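Local structure of arginine decarboxylase, A207R protein (Paramecium bursaria Chlorella virus 1, 2NVA) at residues Asn127-Leu132 with Glu169-Ser174; Pro302-Asp307 with Pro337-Gly342; Cys49-Val54 with Thr354-Thr359; Thr16-Val21 with Ser262-Gln267; Ile26-Ile31 with Leu56-Asp61. The protein catalyses the pyridoxal 5'-phosphate-dependent decarboxylation of arginine to agmatine. All coordinates share one frame; numbering follows the deposited sequence.

Contact 1: Asn127-Leu132 with Glu169-Ser174; sequences NCKMIL and EVIGIS
M130 faces V170 and L132 faces I173 as neighbouring parallel strands of the TIM barrel, the two ends of a beta-alpha-beta unit that crosses over through helix 156-165. M130 N donates to E169 O (2.9 Å) and M130 O accepts from I171 N (2.8 Å); L132 N reaches G172 O and L132 O takes S174 N at 2.9 Å. Between these pairs the single residue I131 stands opposite two, I171 and G172, a bulge in the second strand, where the I171 psi of -3° breaks the extended path; G172 N is left buried without a partner. Beside the sheet, the K129 and E169 side chains run side by side in the same direction, and K129 NZ makes a salt bridge to E169 OE2, reached from the syn side at 3.2 Å, 32° out of the carboxylate plane. I171 CD1 rests on K129 CB at 3.7 Å. Further along, I131 CG2 touches S174 CB at 3.6 Å, and the S174 side chain lies about 7 Å from that of H176, a cofactor-binding residue. Outside this shell, helix 156-165 covers V170 and L132, while strand 109-112 pairs with the other edge of 129-132. At the strand entrance, one water accepts from E169 N at 3.0 Å and donates to C128 O.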
# COMPACT_ATOMS: atom_id res chain seq x y z
N ASN A 127 26.85 22.41 8.78
CA ASN A 127 27.32 22.97 7.51
C ASN A 127 26.56 22.47 6.28
O ASN A 127 26.98 22.70 5.16
CB ASN A 127 28.82 22.74 7.36
CG ASN A 127 29.63 23.47 8.40
OD1 ASN A 127 29.32 24.61 8.76
ND2 ASN A 127 30.68 22.83 8.91
N CYS A 128 25.44 21.80 6.50
CA CYS A 128 24.57 21.40 5.40
C CYS A 128 24.06 22.66 4.70
O CYS A 128 23.63 23.62 5.37
CB CYS A 128 23.41 20.56 5.93
SG CYS A 128 22.42 19.79 4.63
N LYS A 129 24.15 22.69 3.38
CA LYS A 129 23.63 23.82 2.62
C LYS A 129 22.13 23.63 2.45
O LYS A 129 21.69 22.60 1.94
CB LYS A 129 24.34 23.94 1.27
CG LYS A 129 25.86 24.05 1.42
CD LYS A 129 26.53 24.40 0.09
CE LYS A 129 28.06 24.19 0.16
NZ LYS A 129 28.69 25.04 1.23
N MET A 130 21.37 24.64 2.85
CA MET A 130 19.92 24.51 2.96
C MET A 130 19.14 25.19 1.86
O MET A 130 19.50 26.28 1.41
CB MET A 130 19.43 24.99 4.33
CG MET A 130 20.03 24.23 5.52
SD MET A 130 19.88 22.42 5.42
CE MET A 130 18.10 22.22 5.60
N ILE A 131 18.06 24.53 1.43
CA ILE A 131 17.16 25.07 0.42
C ILE A 131 15.79 25.22 1.06
O ILE A 131 15.21 24.26 1.54
CB ILE A 131 17.09 24.15 -0.84
CG1 ILE A 131 18.44 24.12 -1.56
CG2 ILE A 131 16.01 24.62 -1.80
CD1 ILE A 131 18.54 23.04 -2.66
N LEU A 132 15.27 26.45 1.06
CA LEU A 132 13.96 26.68 1.65
C LEU A 132 12.88 26.25 0.67
O LEU A 132 12.80 26.78 -0.44
CB LEU A 132 13.78 28.15 2.06
CG LEU A 132 12.37 28.56 2.51
CD1 LEU A 132 11.93 27.85 3.79
CD2 LEU A 132 12.26 30.08 2.65
N GLU A 169 23.67 28.16 6.25
CA GLU A 169 23.79 28.72 4.91
C GLU A 169 22.58 28.33 4.07
O GLU A 169 22.41 27.15 3.74
CB GLU A 169 25.07 28.19 4.27
CG GLU A 169 25.46 28.81 2.93
CD GLU A 169 26.75 28.21 2.36
OE1 GLU A 169 27.17 28.63 1.24
OE2 GLU A 169 27.34 27.32 3.01
N VAL A 170 21.72 29.29 3.75
CA VAL A 170 20.61 29.05 2.82
C VAL A 170 21.08 29.38 1.40
O VAL A 170 21.42 30.53 1.10
CB VAL A 170 19.34 29.85 3.20
CG1 VAL A 170 18.25 29.66 2.14
CG2 VAL A 170 18.82 29.42 4.58
N ILE A 171 21.12 28.37 0.54
CA ILE A 171 21.68 28.53 -0.81
C ILE A 171 20.63 28.61 -1.93
O ILE A 171 20.98 28.81 -3.10
CB ILE A 171 22.73 27.44 -1.15
CG1 ILE A 171 22.09 26.04 -1.21
CG2 ILE A 171 23.91 27.52 -0.18
CD1 ILE A 171 22.93 25.01 -1.95
N GLY A 172 19.35 28.46 -1.58
CA GLY A 172 18.32 28.52 -2.60
C GLY A 172 16.90 28.27 -2.14
O GLY A 172 16.61 28.15 -0.94
N ILE A 173 16.02 28.20 -3.14
CA ILE A 173 14.58 28.07 -2.90
C ILE A 173 14.07 26.94 -3.79
O ILE A 173 14.48 26.83 -4.95
CB ILE A 173 13.81 29.39 -3.26
CG1 ILE A 173 14.39 30.61 -2.53
CG2 ILE A 173 12.30 29.26 -3.02
CD1 ILE A 173 14.28 30.60 -1.00
N SER A 174 13.19 26.12 -3.23
CA SER A 174 12.53 25.06 -3.99
C SER A 174 11.01 25.13 -3.81
O SER A 174 10.50 25.80 -2.92
CB SER A 174 13.03 23.69 -3.55
OG SER A 174 12.52 23.35 -2.28
O HOH W 1 27.35 25.96 5.63
O HOH W 2 24.92 25.54 6.94

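Contact 2: Pro302-Asp307 with Pro337-Gly342; sequences PQLLRD and PELHIG
L304 and P337 bring the two backbones nearest, yet their CA atoms are 8.4 Å apart, too far for strand pairing. Residues 303-304 form a short strand that pairs antiparallel with 344-347, whereas E338-G342 run as a loop, so side chains have to span the gap. L304 supplies the apolar part: its CG lies 3.6 Å from L339 CD2, crossing that side chain obliquely, and its CD2 is 3.8 Å from P337 CB, the two side chains sliding past each other in opposite directions. R306 supplies the polar part. A chi1 of 173° sends its CG out from the backbone toward the loop, and the bend at chi3 turns NE. R306 NH2 donates to E338 O at 3.0 Å; the acceptor lies 7° out of the guanidinium plane and the donor sits in the carbonyl plane. A water accepts from R306 NH1 at 2.9 Å and donates to the same E338 O at 2.7 Å, so this one carbonyl receives two donors. H340 ND1 stands over one face of the guanidinium, 3.7 Å from R306 NH2, with the planes 53° apart. The arginine's charge is met by D343, whose OD2 makes a salt bridge to NH2 and also accepts from H340 N, while K271 pairs with E338. The contact ties strand 303-304 and the turn after it to the loop linking strands 331-337 and 344-347 in the C-terminal beta domain of eukaryotic ODC-like decarboxylases, away from the cofactor site.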
# COMPACT_ATOMS: atom_id res chain seq x y z
N PRO A 302 -5.23 -2.57 -20.62
CA PRO A 302 -4.16 -3.48 -21.01
C PRO A 302 -4.10 -3.71 -22.52
O PRO A 302 -5.08 -3.49 -23.25
CB PRO A 302 -4.55 -4.78 -20.32
CG PRO A 302 -6.05 -4.75 -20.32
CD PRO A 302 -6.40 -3.30 -20.08
N GLN A 303 -2.93 -4.17 -22.97
CA GLN A 303 -2.71 -4.65 -24.33
C GLN A 303 -2.71 -6.17 -24.31
O GLN A 303 -1.99 -6.78 -23.52
CB GLN A 303 -1.34 -4.16 -24.82
CG GLN A 303 -1.26 -2.64 -24.96
CD GLN A 303 -1.98 -2.16 -26.19
OE1 GLN A 303 -1.76 -2.67 -27.29
NE2 GLN A 303 -2.84 -1.16 -26.03
N LEU A 304 -3.52 -6.80 -25.16
CA LEU A 304 -3.52 -8.26 -25.27
C LEU A 304 -2.27 -8.74 -26.00
O LEU A 304 -1.86 -8.14 -27.01
CB LEU A 304 -4.74 -8.72 -26.06
CG LEU A 304 -6.03 -9.05 -25.32
CD1 LEU A 304 -6.71 -7.77 -24.81
CD2 LEU A 304 -6.93 -9.83 -26.28
N LEU A 305 -1.66 -9.80 -25.50
CA LEU A 305 -0.51 -10.40 -26.18
C LEU A 305 -0.94 -11.38 -27.27
O LEU A 305 -0.23 -11.55 -28.26
CB LEU A 305 0.47 -11.02 -25.18
CG LEU A 305 1.23 -9.89 -24.45
CD1 LEU A 305 1.71 -10.34 -23.08
CD2 LEU A 305 2.37 -9.33 -25.29
N ARG A 306 -2.09 -12.03 -27.08
CA ARG A 306 -2.70 -12.88 -28.11
C ARG A 306 -3.28 -12.03 -29.24
O ARG A 306 -4.04 -11.08 -29.00
CB ARG A 306 -3.79 -13.75 -27.49
CG ARG A 306 -4.60 -14.55 -28.48
CD ARG A 306 -5.51 -15.56 -27.79
NE ARG A 306 -6.27 -15.00 -26.67
CZ ARG A 306 -7.43 -14.36 -26.78
NH1 ARG A 306 -7.98 -14.19 -27.98
NH2 ARG A 306 -8.06 -13.90 -25.69
N ASP A 307 -2.90 -12.34 -30.48
CA ASP A 307 -3.41 -11.63 -31.66
C ASP A 307 -4.89 -11.96 -31.89
O ASP A 307 -5.30 -13.13 -31.84
CB ASP A 307 -2.60 -11.99 -32.91
CG ASP A 307 -2.90 -11.09 -34.10
OD1 ASP A 307 -3.55 -10.03 -33.92
OD2 ASP A 307 -2.48 -11.42 -35.22
N PRO A 337 -11.51 -7.51 -26.17
CA PRO A 337 -11.79 -8.83 -26.70
C PRO A 337 -11.95 -9.79 -25.51
O PRO A 337 -11.34 -9.57 -24.46
CB PRO A 337 -10.52 -9.17 -27.49
CG PRO A 337 -9.95 -7.85 -27.88
CD PRO A 337 -10.23 -6.97 -26.69
N GLU A 338 -12.77 -10.83 -25.67
CA GLU A 338 -12.90 -11.82 -24.62
C GLU A 338 -11.53 -12.41 -24.25
O GLU A 338 -10.74 -12.76 -25.13
CB GLU A 338 -13.86 -12.95 -25.01
CG GLU A 338 -14.12 -13.90 -23.85
CD GLU A 338 -15.18 -14.94 -24.15
OE1 GLU A 338 -15.80 -14.91 -25.24
OE2 GLU A 338 -15.40 -15.80 -23.27
N LEU A 339 -11.26 -12.52 -22.95
CA LEU A 339 -10.01 -13.11 -22.48
C LEU A 339 -10.27 -14.50 -21.89
O LEU A 339 -11.42 -14.83 -21.57
CB LEU A 339 -9.37 -12.21 -21.42
CG LEU A 339 -9.13 -10.74 -21.75
CD1 LEU A 339 -8.68 -9.97 -20.51
CD2 LEU A 339 -8.10 -10.61 -22.84
N HIS A 340 -9.21 -15.29 -21.74
CA HIS A 340 -9.31 -16.64 -21.20
C HIS A 340 -8.26 -16.87 -20.14
O HIS A 340 -7.18 -16.25 -20.18
CB HIS A 340 -9.17 -17.66 -22.33
CG HIS A 340 -10.23 -17.51 -23.37
ND1 HIS A 340 -10.02 -16.85 -24.56
CD2 HIS A 340 -11.54 -17.84 -23.35
CE1 HIS A 340 -11.15 -16.84 -25.25
NE2 HIS A 340 -12.08 -17.44 -24.54
N ILE A 341 -8.56 -17.74 -19.17
CA ILE A 341 -7.57 -18.07 -18.16
C ILE A 341 -6.28 -18.53 -18.86
O ILE A 341 -6.33 -19.39 -19.72
CB ILE A 341 -8.09 -19.12 -17.15
CG1 ILE A 341 -9.24 -18.51 -16.33
CG2 ILE A 341 -6.98 -19.62 -16.25
CD1 ILE A 341 -9.99 -19.50 -15.42
N GLY A 342 -5.15 -17.91 -18.49
CA GLY A 342 -3.87 -18.19 -19.16
C GLY A 342 -3.40 -17.12 -20.14
O GLY A 342 -2.21 -17.06 -20.45
O HOH W 3 -10.56 -12.94 -27.86

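Contact 3: Cys49-Val54 with Thr354-Thr359; sequences CNNDEV and TNVLTT
N50 meets N355 and V356 beside the cofactor site: the C49 side chain is about 4 Å from a bound phosphopyridoxyl-agmatine adduct and from Y353, a cofactor-binding residue, and L357 touches an adduct as well. N355 ND2 donates almost straight to N50 OD1 (3.1 Å, angle at the hydrogen 177°). The oxygen lies in the plane of the N355 amide, but the donor stands 61° above the N50 carbonyl plane, and the two amides are turned 60° apart. From the opposite face of the N50 amide plane D52 N reaches N50 OD1 at 3.0 Å, closing an Asx turn just ahead of helix 53-61, for which D52 is the N-cap, its OD1 accepting from L55 N. N50 ND2 donates to G351 O and, at 2.9 Å, to a water that in turn donates to N355 OD1. This joins the loop following barrel strand 41-46 to the loop between strands 344-347 and 367-371 of the beta domain. V356 packs against residues 49-51 with both methyls, CG1 3.5 Å from N50 CA and CG2 3.5 Å from C49 O; F361 of the second subunit also packs on it. A further water donates to C49 O at 2.8 Å and accepts from T354 N at 3.0 Å.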
# COMPACT_ATOMS: atom_id res chain seq x y z
N CYS A 49 10.40 7.39 -6.88
CA CYS A 49 9.46 7.06 -7.95
C CYS A 49 9.68 5.65 -8.50
O CYS A 49 8.72 4.95 -8.83
CB CYS A 49 9.56 8.11 -9.06
SG CYS A 49 8.37 7.90 -10.41
N ASN A 50 10.96 5.26 -8.59
CA ASN A 50 11.36 3.94 -9.05
C ASN A 50 12.83 3.78 -8.72
O ASN A 50 13.68 4.49 -9.27
CB ASN A 50 11.13 3.79 -10.56
CG ASN A 50 11.30 2.36 -11.03
OD1 ASN A 50 12.02 1.58 -10.41
ND2 ASN A 50 10.62 2.00 -12.12
N ASN A 51 13.12 2.87 -7.80
CA ASN A 51 14.49 2.67 -7.32
C ASN A 51 15.18 1.45 -7.94
O ASN A 51 16.16 0.95 -7.40
CB ASN A 51 14.51 2.57 -5.80
CG ASN A 51 13.51 1.55 -5.29
OD1 ASN A 51 13.13 0.61 -5.99
ND2 ASN A 51 13.09 1.72 -4.04
N ASP A 52 14.63 0.95 -9.05
CA ASP A 52 15.24 -0.13 -9.81
C ASP A 52 16.73 0.14 -10.01
O ASP A 52 17.11 1.20 -10.50
CB ASP A 52 14.51 -0.26 -11.15
CG ASP A 52 15.12 -1.32 -12.04
OD1 ASP A 52 15.98 -0.97 -12.87
OD2 ASP A 52 14.75 -2.51 -11.89
N GLU A 53 17.57 -0.81 -9.62
CA GLU A 53 19.01 -0.55 -9.63
C GLU A 53 19.63 -0.32 -11.02
O GLU A 53 20.64 0.39 -11.14
CB GLU A 53 19.80 -1.55 -8.79
CG GLU A 53 19.89 -2.94 -9.34
CD GLU A 53 20.71 -3.86 -8.41
OE1 GLU A 53 21.62 -4.55 -8.89
OE2 GLU A 53 20.42 -3.87 -7.18
N VAL A 54 19.03 -0.91 -12.05
CA VAL A 54 19.48 -0.67 -13.43
C VAL A 54 19.11 0.75 -13.87
O VAL A 54 19.89 1.42 -14.54
CB VAL A 54 18.93 -1.74 -14.40
CG1 VAL A 54 19.18 -1.36 -15.86
CG2 VAL A 54 19.57 -3.09 -14.10
N THR A 354 5.00 2.38 -9.17
CA THR A 354 4.39 1.08 -9.43
C THR A 354 5.08 0.02 -8.58
O THR A 354 4.58 -0.34 -7.50
CB THR A 354 4.40 0.73 -10.92
OG1 THR A 354 5.74 0.80 -11.43
CG2 THR A 354 3.53 1.72 -11.69
N ASN A 355 6.25 -0.44 -9.03
CA ASN A 355 7.01 -1.45 -8.29
C ASN A 355 7.44 -1.00 -6.87
O ASN A 355 7.52 -1.83 -5.98
CB ASN A 355 8.21 -1.97 -9.08
CG ASN A 355 9.04 -0.85 -9.70
OD1 ASN A 355 8.62 -0.22 -10.68
ND2 ASN A 355 10.24 -0.62 -9.16
N VAL A 356 7.72 0.29 -6.69
CA VAL A 356 8.17 0.79 -5.37
C VAL A 356 7.09 0.67 -4.29
O VAL A 356 7.39 0.73 -3.09
CB VAL A 356 8.64 2.26 -5.43
CG1 VAL A 356 9.96 2.37 -6.22
CG2 VAL A 356 7.55 3.17 -6.04
N LEU A 357 5.83 0.53 -4.71
CA LEU A 357 4.73 0.51 -3.76
C LEU A 357 4.14 -0.89 -3.49
O LEU A 357 3.04 -1.02 -2.94
CB LEU A 357 3.66 1.49 -4.18
CG LEU A 357 4.02 2.92 -3.78
CD1 LEU A 357 3.51 3.90 -4.79
CD2 LEU A 357 3.46 3.22 -2.40
N THR A 358 4.90 -1.91 -3.85
CA THR A 358 4.47 -3.31 -3.71
C THR A 358 4.30 -3.69 -2.24
O THR A 358 5.11 -3.31 -1.40
CB THR A 358 5.48 -4.26 -4.42
OG1 THR A 358 5.53 -3.90 -5.81
CG2 THR A 358 5.01 -5.71 -4.33
N THR A 359 3.24 -4.44 -1.93
CA THR A 359 3.11 -5.11 -0.63
C THR A 359 3.01 -6.62 -0.81
O THR A 359 2.76 -7.11 -1.92
CB THR A 359 1.84 -4.69 0.15
OG1 THR A 359 0.68 -5.32 -0.41
CG2 THR A 359 1.65 -3.16 0.15
O HOH W 4 7.97 2.25 -9.29
O HOH W 5 10.02 -0.74 -12.99
O HOH W 6 10.30 0.55 -2.68

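Contact 4: Thr16-Val21 with Ser262-Gln267; sequences TKSFYV and SVLATQ
S262 starts the second strand with its CB at the edge of the Y20 ring, 4.0 Å from Y20 CD1, while its OG is bonded to that of S22. V263 follows as a hydrogen-bonded antiparallel pair with V21: each N donates to the other's O, both bonds being 3.0 Å long, and V263 CG2 packs on V21 CB at 3.8 Å. At L264 the pair with Y20 is non-hydrogen-bonded and the side chains carry the contact. With CG anti to the backbone N (chi1 179°) and chi2 at 51°, L264 CD1 comes over the centre of the Y20 ring, 3.7 Å from its centroid and close to the normal; CD2 extends to the phenol oxygen. A265 restores the hydrogen-bonded pattern with F19, A265 N to F19 O at 2.8 Å and F19 N to A265 O at 3.0 Å. The F19 CG lies between its backbone N and carbonyl carbon (chi1 61°), and the A265 CB lies over one ring face, 3.6 Å from the centroid and displaced toward the CZ side. T266 CB comes within 4.3 Å of S18 CB, its hydroxyl being bonded to N283. Helix 2-11 covers F19 and V21, and Y20 stacks edge-to-face on Y367. The N-terminal strand is thereby built into the beta domain, and the chemistry implies cohesion from paired backbone groups plus CH-pi contacts on both faces of the sheet, without any charged pair between the strands.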
# COMPACT_ATOMS: atom_id res chain seq x y z
N THR A 16 5.46 -17.69 -14.31
CA THR A 16 4.17 -17.66 -13.62
C THR A 16 3.87 -16.31 -12.98
O THR A 16 2.75 -15.83 -13.09
CB THR A 16 3.99 -18.77 -12.54
OG1 THR A 16 5.04 -18.68 -11.57
CG2 THR A 16 4.04 -20.12 -13.17
N LYS A 17 4.86 -15.71 -12.32
CA LYS A 17 4.70 -14.38 -11.70
C LYS A 17 4.47 -13.30 -12.75
O LYS A 17 4.91 -13.43 -13.88
CB LYS A 17 5.96 -13.98 -10.93
CG LYS A 17 6.44 -14.94 -9.88
CD LYS A 17 7.65 -14.29 -9.20
CE LYS A 17 8.55 -15.31 -8.55
NZ LYS A 17 7.90 -15.95 -7.38
N SER A 18 3.80 -12.22 -12.35
CA SER A 18 3.75 -11.03 -13.20
C SER A 18 5.18 -10.51 -13.36
O SER A 18 6.05 -10.83 -12.55
CB SER A 18 2.86 -9.97 -12.59
OG SER A 18 3.38 -9.54 -11.34
N PHE A 19 5.44 -9.75 -14.41
CA PHE A 19 6.81 -9.29 -14.66
C PHE A 19 6.87 -7.92 -15.33
O PHE A 19 6.05 -7.61 -16.21
CB PHE A 19 7.65 -10.34 -15.43
CG PHE A 19 7.11 -10.69 -16.82
CD1 PHE A 19 7.60 -10.04 -17.96
CD2 PHE A 19 6.16 -11.70 -16.99
CE1 PHE A 19 7.13 -10.38 -19.24
CE2 PHE A 19 5.66 -12.03 -18.25
CZ PHE A 19 6.16 -11.38 -19.39
N TYR A 20 7.83 -7.12 -14.89
CA TYR A 20 8.14 -5.85 -15.53
C TYR A 20 9.11 -6.10 -16.66
O TYR A 20 10.03 -6.91 -16.51
CB TYR A 20 8.77 -4.89 -14.53
CG TYR A 20 7.80 -4.40 -13.48
CD1 TYR A 20 7.06 -3.23 -13.68
CD2 TYR A 20 7.62 -5.11 -12.30
CE1 TYR A 20 6.16 -2.78 -12.72
CE2 TYR A 20 6.71 -4.68 -11.34
CZ TYR A 20 5.98 -3.51 -11.55
OH TYR A 20 5.09 -3.08 -10.59
N VAL A 21 8.90 -5.43 -17.80
CA VAL A 21 9.90 -5.41 -18.87
C VAL A 21 10.41 -3.98 -18.95
O VAL A 21 9.65 -3.07 -19.31
CB VAL A 21 9.32 -5.87 -20.24
CG1 VAL A 21 10.41 -5.82 -21.34
CG2 VAL A 21 8.70 -7.26 -20.12
N SER A 262 9.13 1.06 -17.99
CA SER A 262 8.67 -0.32 -17.85
C SER A 262 7.26 -0.51 -18.38
O SER A 262 6.46 0.42 -18.41
CB SER A 262 8.69 -0.75 -16.38
OG SER A 262 9.99 -0.60 -15.82
N VAL A 263 6.97 -1.75 -18.80
CA VAL A 263 5.58 -2.21 -18.94
C VAL A 263 5.40 -3.31 -17.90
O VAL A 263 6.38 -3.90 -17.47
CB VAL A 263 5.24 -2.72 -20.38
CG1 VAL A 263 5.48 -1.60 -21.42
CG2 VAL A 263 6.05 -3.98 -20.73
N LEU A 264 4.16 -3.58 -17.49
CA LEU A 264 3.91 -4.65 -16.52
C LEU A 264 3.01 -5.71 -17.15
O LEU A 264 1.89 -5.43 -17.50
CB LEU A 264 3.27 -4.10 -15.24
CG LEU A 264 2.91 -5.10 -14.13
CD1 LEU A 264 4.08 -6.03 -13.76
CD2 LEU A 264 2.42 -4.33 -12.89
N ALA A 265 3.54 -6.92 -17.28
CA ALA A 265 2.81 -8.05 -17.86
C ALA A 265 2.18 -8.89 -16.75
O ALA A 265 2.83 -9.17 -15.74
CB ALA A 265 3.74 -8.91 -18.70
N THR A 266 0.92 -9.24 -16.94
CA THR A 266 0.16 -9.98 -15.94
C THR A 266 -0.79 -10.96 -16.63
O THR A 266 -1.24 -10.72 -17.76
CB THR A 266 -0.59 -9.04 -14.95
OG1 THR A 266 -1.29 -9.81 -13.96
CG2 THR A 266 -1.58 -8.12 -15.66
N GLN A 267 -1.09 -12.05 -15.93
CA GLN A 267 -1.86 -13.14 -16.52
C GLN A 267 -3.27 -13.23 -15.94
O GLN A 267 -3.46 -12.99 -14.75
CB GLN A 267 -1.13 -14.48 -16.29
CG GLN A 267 -1.65 -15.63 -17.13
CD GLN A 267 -1.00 -16.96 -16.76
OE1 GLN A 267 -0.87 -17.29 -15.59
NE2 GLN A 267 -0.59 -17.73 -17.77

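Contact 5: Ile26-Ile31 with Leu56-Asp61; sequences IVEDLI and LKTMCD
V27, E28 and I31 of helix 24-37 pack on T58 and M59 of helix 53-61, two helices of the outer layer of the TIM barrel that stand before and after strand 41-46 in the chain. The local axes come within 10.1 Å and are inclined by 34° with the same general direction; the nearest CA atoms, those of E28 and T58, are 7.2 Å apart. M59 supplies apolar contacts to V27 and I31. Its CB leaves the backbone away from the other helix, but the bend at chi2 (-59°) swings SD back toward it. The M59 SD then lies 4.0 Å from I31 CD1, and the terminal CE is 3.8 Å from V27 CG1, where the two side chains cross at about a right angle. T58 packs beside it: its CG2 is anti to the backbone N and reaches E28 CG at 3.6 Å, again at about a right angle, while its OG1 turns back to bond to V54 O one turn earlier in its own helix. Thus the methyl, not the hydroxyl, faces helix 24-37. The extended E28 side chain carries its carboxylate to a water that donates to E28 OE1 at 2.7 Å and to T58 O at 3.3 Å, so the water links the two helices, weakly on the T58 side. Along helix 53-61 itself K57 NZ makes a salt bridge to the syn lone pair of D61 OD1. Y45 of strand 41-46 backs M59 and L56, F257 of helix 255-258 touches I31 and M59, and along the outer layer I80 of helix 71-80 lies against L56, K57 and C60.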
# COMPACT_ATOMS: atom_id res chain seq x y z
N ILE A 26 15.16 3.54 -23.32
CA ILE A 26 14.08 4.51 -23.27
C ILE A 26 14.45 5.69 -22.38
O ILE A 26 14.27 6.85 -22.76
CB ILE A 26 12.72 3.86 -22.86
CG1 ILE A 26 12.13 3.10 -24.05
CG2 ILE A 26 11.73 4.92 -22.35
CD1 ILE A 26 10.77 2.43 -23.75
N VAL A 27 14.98 5.39 -21.20
CA VAL A 27 15.35 6.42 -20.23
C VAL A 27 16.53 7.24 -20.74
O VAL A 27 16.52 8.46 -20.59
CB VAL A 27 15.64 5.80 -18.86
CG1 VAL A 27 16.22 6.84 -17.87
CG2 VAL A 27 14.35 5.20 -18.30
N GLU A 28 17.52 6.58 -21.35
CA GLU A 28 18.64 7.30 -21.99
C GLU A 28 18.16 8.33 -23.01
O GLU A 28 18.62 9.48 -23.00
CB GLU A 28 19.63 6.33 -22.65
CG GLU A 28 20.36 5.45 -21.62
CD GLU A 28 21.26 4.41 -22.26
OE1 GLU A 28 22.28 4.06 -21.62
OE2 GLU A 28 20.95 3.95 -23.40
N ASP A 29 17.24 7.92 -23.89
CA ASP A 29 16.66 8.83 -24.87
C ASP A 29 15.93 9.99 -24.21
O ASP A 29 16.02 11.12 -24.67
CB ASP A 29 15.73 8.08 -25.83
CG ASP A 29 16.48 7.10 -26.72
OD1 ASP A 29 15.81 6.24 -27.33
OD2 ASP A 29 17.73 7.19 -26.84
N LEU A 30 15.22 9.70 -23.11
CA LEU A 30 14.50 10.74 -22.39
C LEU A 30 15.43 11.70 -21.65
O LEU A 30 15.10 12.87 -21.50
CB LEU A 30 13.46 10.15 -21.42
CG LEU A 30 12.18 9.61 -22.08
CD1 LEU A 30 11.36 8.77 -21.12
CD2 LEU A 30 11.32 10.76 -22.63
N ILE A 31 16.57 11.19 -21.17
CA ILE A 31 17.57 12.06 -20.56
C ILE A 31 18.12 13.02 -21.61
O ILE A 31 18.29 14.21 -21.36
CB ILE A 31 18.69 11.26 -19.89
CG1 ILE A 31 18.13 10.50 -18.67
CG2 ILE A 31 19.86 12.20 -19.48
CD1 ILE A 31 19.02 9.35 -18.20
N LEU A 56 18.77 3.33 -11.86
CA LEU A 56 19.64 4.24 -11.13
C LEU A 56 21.04 4.27 -11.74
O LEU A 56 21.64 5.34 -11.85
CB LEU A 56 19.71 3.86 -9.65
CG LEU A 56 18.41 3.91 -8.83
CD1 LEU A 56 18.70 3.48 -7.39
CD2 LEU A 56 17.75 5.29 -8.86
N LYS A 57 21.55 3.11 -12.14
CA LYS A 57 22.86 3.05 -12.81
C LYS A 57 22.83 3.79 -14.15
O LYS A 57 23.80 4.47 -14.51
CB LYS A 57 23.34 1.60 -12.97
CG LYS A 57 24.69 1.42 -13.70
CD LYS A 57 25.82 2.19 -13.02
CE LYS A 57 27.18 1.77 -13.60
NZ LYS A 57 28.28 2.76 -13.24
N THR A 58 21.73 3.65 -14.87
CA THR A 58 21.54 4.34 -16.15
C THR A 58 21.56 5.86 -15.97
O THR A 58 22.20 6.57 -16.75
CB THR A 58 20.23 3.91 -16.82
OG1 THR A 58 20.25 2.49 -17.02
CG2 THR A 58 20.05 4.59 -18.17
N MET A 59 20.86 6.33 -14.95
CA MET A 59 20.87 7.74 -14.53
C MET A 59 22.31 8.18 -14.23
O MET A 59 22.78 9.20 -14.74
CB MET A 59 20.04 7.93 -13.23
CG MET A 59 18.48 7.73 -13.30
SD MET A 59 17.71 8.87 -14.48
CE MET A 59 16.06 8.23 -14.34
N CYS A 60 22.98 7.41 -13.38
CA CYS A 60 24.33 7.72 -12.92
C CYS A 60 25.27 7.95 -14.11
O CYS A 60 25.98 8.96 -14.17
CB CYS A 60 24.86 6.59 -12.04
SG CYS A 60 26.62 6.70 -11.64
N ASP A 61 25.27 7.00 -15.05
CA ASP A 61 26.13 7.03 -16.23
C ASP A 61 25.82 8.17 -17.22
O ASP A 61 26.68 8.54 -18.03
CB ASP A 61 26.07 5.67 -16.95
CG ASP A 61 26.71 4.54 -16.14
OD1 ASP A 61 27.44 4.83 -15.16
OD2 ASP A 61 26.48 3.36 -16.47
O HOH W 7 23.51 5.06 -19.39

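From the N terminus, residues 16-21 open contact 4, and 26-31 open contact 5 on the helix that follows. Contact 3 opens at 49-54 before contact 5 closes at 56-61, so those two cross, sharing helix 53-61 and touching through N51 and L56. Contact 1 opens and closes within the barrel at 127-132 and 169-174. Contact 4 then closes at 262-267, having enclosed contacts 5 and 1, but crosses contact 3, which stays open until 354-359. Contact 2 opens at 302-307 and closes at 337-342, inside contact 3, as contact 1 does. Contacts 1 and 5 consolidate the barrel, contacts 2 and 4 the beta domain, where Q267 NE2 probably donates to G342 O, and contact 3 joins both domains.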